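Local coordinates for O-succinylhomoserine sulfhydrylase (Mycobacterium tuberculosis, PDB 3NDN) that catalyses the pyridoxal-phosphate-dependent sulfhydrylation of O-succinyl-L-homoserine by hydrogen sulfide, giving L-homocysteine and succinate for methionine biosynthesis, at the interface of chains A and B and the interface of chains A and C. Numbering follows the deposited sequence. Chains: chain A/B/C, O-succinylhomoserine sulfhydrylase.

Contacts 1 and 2 both involve chain A, with the centres of their C-alpha atoms about 32 Å apart, and they have no residue in common. Both draw on the N-terminal part of chain A: contact 2 uses helix 27-33 and the residues leading into it, contact 1 the loop further along. Their partners differ in kind. In contact 1 the N-terminal loops of A and B meet each other, whereas in contact 2 the N-terminal segment of A meets the start of the C-terminal helix 402-413 of C. One stretch of each subunit thus reaches two neighbours of the homotetramer, and each contact has a two-fold twin.

Contact 1: the interface of chains A and B. Residues chain A 49, 51, 53-54; chain B 41, 43-45.
Loop meets loop at this part of the two-fold A-B interface, where A:Tyr49, A:Thr51, A:Gly53 and A:Tyr54 pair with B:Phe41, B:Glu43, B:Thr44 and B:Ala45 and help join two subunits of the homotetramer. The backbones form an antiparallel beta bridge between A:Tyr54 and B:Glu43, followed, on the chain B side, by bonds from the next two amides, one to a backbone carbonyl and one to a side-chain hydroxyl. The N-H of B:Thr44 reaches the carbonyl O of A:Gly53 at 3.2 Å, arriving from above the carbonyl plane, 37° out of it. The same oxygen takes a second bond, in its plane and on a lone pair, from the hydroxyl OG1 of A:Thr51 at 2.8 Å. That hydroxyl in turn accepts the nearly straight bond from B:Ala45 N at 3.1 Å, and so relays between the two backbones. Its placement follows from chi1 of -166°, which sets OG1 opposite the backbone N and leaves CG2 to pack on B:Glu43 CB at 3.8 Å.

Aromatic packing holds the other end. B:Phe41 sets its CD2-CE2 edge over the face of the A:Tyr49 ring, toward its CZ-OH end, in an edge-to-face pair, and the phenolic OH lies in the plane of the phenylalanine ring. The side chain of B:Glu43 bends at chi2 and brings its carboxylate alongside CD1 and CE1 of A:Tyr49, the two planes steeply inclined. Ring atom CD1 of A:Tyr54 touches the backbone of the facing loop, 3.7 Å from B:Glu43 CA and 3.6 Å from B:Phe41 O.

Contact 2: the interface of chains A and C. Residues chain A 25-26, 28-29, 32; chain C 400-401, 404.
A:Ser26 and A:Thr29 of this trans-sulfuration family enzyme grip the carboxylate of C:Asp404 in a part of the two-fold A-C interface of the homotetramer, where the N-terminal segment of chain A, with helix 27-33, meets the start of the last helix of chain C, 402-413. Three donors converge on one oxygen, OD2. The backbone N of A:Ser26 meets it by a nearly straight bond of 2.9 Å, on the syn side and close to the carboxylate plane. The hydroxyl OG of the same serine also comes from the syn side but farther out of the plane, 34°, with a longer bond of 3.2 Å to OD2. From the other direction A:Thr29 OG1 donates to the anti lone pair of OD2 at 2.8 Å. Lying by the N-terminal end of helix 27-33, the carboxylate could also be stabilised by the helix dipole.

A:Thr29 works in both directions, because its OG1 also accepts from C:Asp401 N at 3.1 Å. Its chi1 of -60° sets OG1 opposite the carbonyl carbon, between C:Asp404 OD2 and C:Asp401 N, while CG2 lies opposite the backbone N. Around this polar centre the packing is lighter: A:Val25 lays its CA 4.0 Å from CG of C:Asp404, and CB of C:Glu400 rests 3.7 Å from A:Thr29 OG1.

In the second shell C:Asp401 caps its own helix, which should steady the first turn of helix 402-413. Its CG lies anti to the backbone N (chi1 178°), and OD2 accepts from C:Asp404 N at 3.1 Å through the anti lone pair.

Contact 1: the interface of chains A and B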
ATOM      1  N   TYR A  49       7.024  -2.398   7.860  1.00 27.04           N
ATOM      2  CA  TYR A  49       6.479  -2.771   9.169  1.00 26.74           C
ATOM      3  C   TYR A  49       5.326  -1.855   9.594  1.00 26.36           C
ATOM      4  O   TYR A  49       5.513  -0.901  10.367  1.00 25.38           O
ATOM      5  CB  TYR A  49       7.588  -2.863  10.260  1.00 26.52           C
ATOM      6  CG  TYR A  49       8.631  -3.958   9.997  1.00 27.21           C
ATOM      7  CD1 TYR A  49       8.432  -5.263  10.463  1.00 28.44           C
ATOM      8  CD2 TYR A  49       9.808  -3.687   9.289  1.00 28.28           C
ATOM      9  CE1 TYR A  49       9.370  -6.279  10.201  1.00 29.86           C
ATOM     10  CE2 TYR A  49      10.756  -4.695   9.021  1.00 27.38           C
ATOM     11  CZ  TYR A  49      10.528  -5.989   9.503  1.00 30.10           C
ATOM     12  OH  TYR A  49      11.432  -7.018   9.268  1.00 30.91           O
ATOM     13  N   THR A  51       3.023  -1.317  11.861  1.00 27.79           N
ATOM     14  CA  THR A  51       2.658  -1.582  13.244  1.00 28.07           C
ATOM     15  C   THR A  51       2.811  -0.270  14.024  1.00 27.97           C
ATOM     16  O   THR A  51       3.759   0.516  13.766  1.00 27.32           O
ATOM     17  CB  THR A  51       3.535  -2.702  13.875  1.00 28.47           C
ATOM     18  OG1 THR A  51       2.935  -3.146  15.094  1.00 29.48           O
ATOM     19  CG2 THR A  51       4.985  -2.209  14.168  1.00 27.34           C
ATOM     20  N   GLY A  53       2.653  -0.534  17.625  1.00 28.26           N
ATOM     21  CA  GLY A  53       3.267  -1.046  18.875  1.00 28.91           C
ATOM     22  C   GLY A  53       4.177  -2.250  18.687  1.00 28.93           C
ATOM     23  O   GLY A  53       4.282  -2.775  17.567  1.00 28.94           O
ATOM     24  N   TYR A  54       4.814  -2.701  19.789  1.00 29.51           N
ATOM     25  CA  TYR A  54       5.767  -3.826  19.811  1.00 29.14           C
ATOM     26  C   TYR A  54       5.489  -4.695  21.063  1.00 30.16           C
ATOM     27  O   TYR A  54       4.823  -4.243  22.005  1.00 30.44           O
ATOM     28  CB  TYR A  54       7.242  -3.330  19.770  1.00 28.96           C
ATOM     29  CG  TYR A  54       7.459  -2.397  18.577  1.00 27.89           C
ATOM     30  CD1 TYR A  54       7.931  -2.893  17.353  1.00 28.98           C
ATOM     31  CD2 TYR A  54       7.093  -1.058  18.649  1.00 28.91           C
ATOM     32  CE1 TYR A  54       8.050  -2.044  16.222  1.00 27.75           C
ATOM     33  CE2 TYR A  54       7.199  -0.204  17.526  1.00 28.03           C
ATOM     34  CZ  TYR A  54       7.698  -0.713  16.321  1.00 28.64           C
ATOM     35  OH  TYR A  54       7.807   0.121  15.211  1.00 29.50           O
TER
ATOM     36  N   PHE B  41      12.495  -7.725  15.318  1.00 34.62           N
ATOM     37  CA  PHE B  41      12.002  -6.418  15.795  1.00 34.63           C
ATOM     38  C   PHE B  41      10.790  -6.526  16.744  1.00 34.76           C
ATOM     39  O   PHE B  41      10.431  -5.546  17.414  1.00 34.63           O
ATOM     40  CB  PHE B  41      11.653  -5.485  14.606  1.00 34.34           C
ATOM     41  CG  PHE B  41      12.826  -5.141  13.710  1.00 34.22           C
ATOM     42  CD1 PHE B  41      13.934  -4.454  14.208  1.00 35.13           C
ATOM     43  CD2 PHE B  41      12.807  -5.490  12.356  1.00 35.07           C
ATOM     44  CE1 PHE B  41      15.022  -4.130  13.373  1.00 35.70           C
ATOM     45  CE2 PHE B  41      13.883  -5.173  11.507  1.00 34.88           C
ATOM     46  CZ  PHE B  41      14.996  -4.493  12.016  1.00 35.00           C
ATOM     47  N   GLU B  43       7.575  -6.597  16.243  1.00 33.56           N
ATOM     48  CA  GLU B  43       6.332  -5.915  15.834  1.00 33.09           C
ATOM     49  C   GLU B  43       5.045  -6.630  16.320  1.00 32.60           C
ATOM     50  O   GLU B  43       4.906  -7.830  16.142  1.00 32.99           O
ATOM     51  CB  GLU B  43       6.316  -5.783  14.302  1.00 32.45           C
ATOM     52  CG  GLU B  43       6.143  -7.140  13.509  1.00 32.45           C
ATOM     53  CD  GLU B  43       7.444  -7.934  13.254  1.00 31.89           C
ATOM     54  OE1 GLU B  43       8.543  -7.528  13.700  1.00 31.75           O
ATOM     55  OE2 GLU B  43       7.349  -8.990  12.589  1.00 32.76           O
ATOM     56  N   THR B  44       4.102  -5.905  16.922  1.00 31.60           N
ATOM     57  CA  THR B  44       2.803  -6.518  17.317  1.00 31.17           C
ATOM     58  C   THR B  44       1.975  -6.979  16.115  1.00 30.98           C
ATOM     59  O   THR B  44       1.489  -8.122  16.105  1.00 30.76           O
ATOM     60  CB  THR B  44       1.926  -5.550  18.152  1.00 30.64           C
ATOM     61  OG1 THR B  44       2.683  -5.065  19.259  1.00 30.41           O
ATOM     62  CG2 THR B  44       0.666  -6.258  18.661  1.00 32.53           C
ATOM     63  N   ALA B  45       1.793  -6.080  15.130  1.00 30.27           N
ATOM     64  CA  ALA B  45       1.037  -6.362  13.892  1.00 30.45           C
ATOM     65  C   ALA B  45       1.907  -6.994  12.800  1.00 30.11           C
ATOM     66  O   ALA B  45       3.126  -6.801  12.776  1.00 30.89           O
ATOM     67  CB  ALA B  45       0.349  -5.076  13.344  1.00 29.53           C
TER

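Contact 2: the interface of chains A and C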
ATOM      1  N   VAL A  25      33.060   3.898  -0.652  1.00 42.46           N
ATOM      2  CA  VAL A  25      31.986   3.882  -1.670  1.00 41.19           C
ATOM      3  C   VAL A  25      31.371   5.278  -1.895  1.00 40.13           C
ATOM      4  O   VAL A  25      31.327   6.099  -0.973  1.00 39.62           O
ATOM      5  CB  VAL A  25      30.870   2.818  -1.348  1.00 41.02           C
ATOM      6  CG1 VAL A  25      31.415   1.401  -1.463  1.00 40.99           C
ATOM      7  CG2 VAL A  25      30.260   3.050   0.024  1.00 40.74           C
ATOM      8  N   SER A  26      30.902   5.539  -3.117  1.00 39.49           N
ATOM      9  CA  SER A  26      30.385   6.854  -3.506  1.00 38.64           C
ATOM     10  C   SER A  26      28.926   7.132  -3.080  1.00 38.13           C
ATOM     11  O   SER A  26      28.231   6.232  -2.565  1.00 37.85           O
ATOM     12  CB  SER A  26      30.515   7.035  -5.011  1.00 39.06           C
ATOM     13  OG  SER A  26      29.585   6.198  -5.678  1.00 40.46           O
ATOM     14  N   ALA A  28      26.349   7.614  -5.004  1.00 34.94           N
ATOM     15  CA  ALA A  28      25.414   6.801  -5.807  1.00 34.18           C
ATOM     16  C   ALA A  28      25.192   5.422  -5.191  1.00 33.72           C
ATOM     17  O   ALA A  28      24.063   4.943  -5.088  1.00 33.67           O
ATOM     18  CB  ALA A  28      25.907   6.661  -7.238  1.00 34.74           C
ATOM     19  N   THR A  29      26.284   4.779  -4.796  1.00 33.38           N
ATOM     20  CA  THR A  29      26.246   3.461  -4.164  1.00 32.14           C
ATOM     21  C   THR A  29      25.472   3.419  -2.825  1.00 31.79           C
ATOM     22  O   THR A  29      24.683   2.479  -2.590  1.00 31.25           O
ATOM     23  CB  THR A  29      27.680   2.917  -4.014  1.00 32.88           C
ATOM     24  OG1 THR A  29      28.271   2.813  -5.310  1.00 31.30           O
ATOM     25  CG2 THR A  29      27.690   1.568  -3.369  1.00 31.72           C
ATOM     26  N   VAL A  32      21.640   3.397  -3.284  1.00 26.42           N
ATOM     27  CA  VAL A  32      21.055   2.114  -3.679  1.00 26.93           C
ATOM     28  C   VAL A  32      20.897   1.122  -2.510  1.00 28.05           C
ATOM     29  O   VAL A  32      19.888   0.410  -2.430  1.00 28.02           O
ATOM     30  CB  VAL A  32      21.859   1.458  -4.854  1.00 27.13           C
ATOM     31  CG1 VAL A  32      21.332   0.065  -5.190  1.00 27.64           C
ATOM     32  CG2 VAL A  32      21.818   2.378  -6.115  1.00 26.49           C
TER
ATOM     33  N   GLU C 400      24.568   0.932  -8.818  1.00 30.26           N
ATOM     34  CA  GLU C 400      25.755   1.395  -8.049  1.00 30.13           C
ATOM     35  C   GLU C 400      26.820   2.027  -8.971  1.00 30.60           C
ATOM     36  O   GLU C 400      26.829   1.771 -10.166  1.00 30.45           O
ATOM     37  CB  GLU C 400      26.380   0.287  -7.200  1.00 30.14           C
ATOM     38  CG  GLU C 400      25.405  -0.487  -6.285  1.00 28.88           C
ATOM     39  CD  GLU C 400      24.783  -1.728  -6.959  1.00 28.14           C
ATOM     40  OE1 GLU C 400      24.663  -1.761  -8.199  1.00 28.48           O
ATOM     41  OE2 GLU C 400      24.403  -2.682  -6.229  1.00 28.63           O
ATOM     42  N   ASP C 401      27.707   2.849  -8.407  1.00 31.73           N
ATOM     43  CA  ASP C 401      28.846   3.402  -9.147  1.00 33.04           C
ATOM     44  C   ASP C 401      29.664   2.276  -9.805  1.00 32.76           C
ATOM     45  O   ASP C 401      30.020   1.294  -9.141  1.00 32.20           O
ATOM     46  CB  ASP C 401      29.747   4.226  -8.212  1.00 34.55           C
ATOM     47  CG  ASP C 401      30.980   4.786  -8.914  1.00 38.76           C
ATOM     48  OD1 ASP C 401      30.903   5.916  -9.432  1.00 43.57           O
ATOM     49  OD2 ASP C 401      32.032   4.110  -8.947  1.00 43.76           O
ATOM     50  N   ASP C 404      33.006   1.319  -8.097  1.00 34.40           N
ATOM     51  CA  ASP C 404      32.752   0.578  -6.845  1.00 34.04           C
ATOM     52  C   ASP C 404      32.451  -0.902  -7.145  1.00 33.26           C
ATOM     53  O   ASP C 404      32.874  -1.809  -6.390  1.00 33.52           O
ATOM     54  CB  ASP C 404      31.578   1.216  -6.060  1.00 33.54           C
ATOM     55  CG  ASP C 404      31.919   2.584  -5.424  1.00 35.35           C
ATOM     56  OD1 ASP C 404      33.110   2.919  -5.267  1.00 35.12           O
ATOM     57  OD2 ASP C 404      30.972   3.340  -5.053  1.00 33.98           O
TER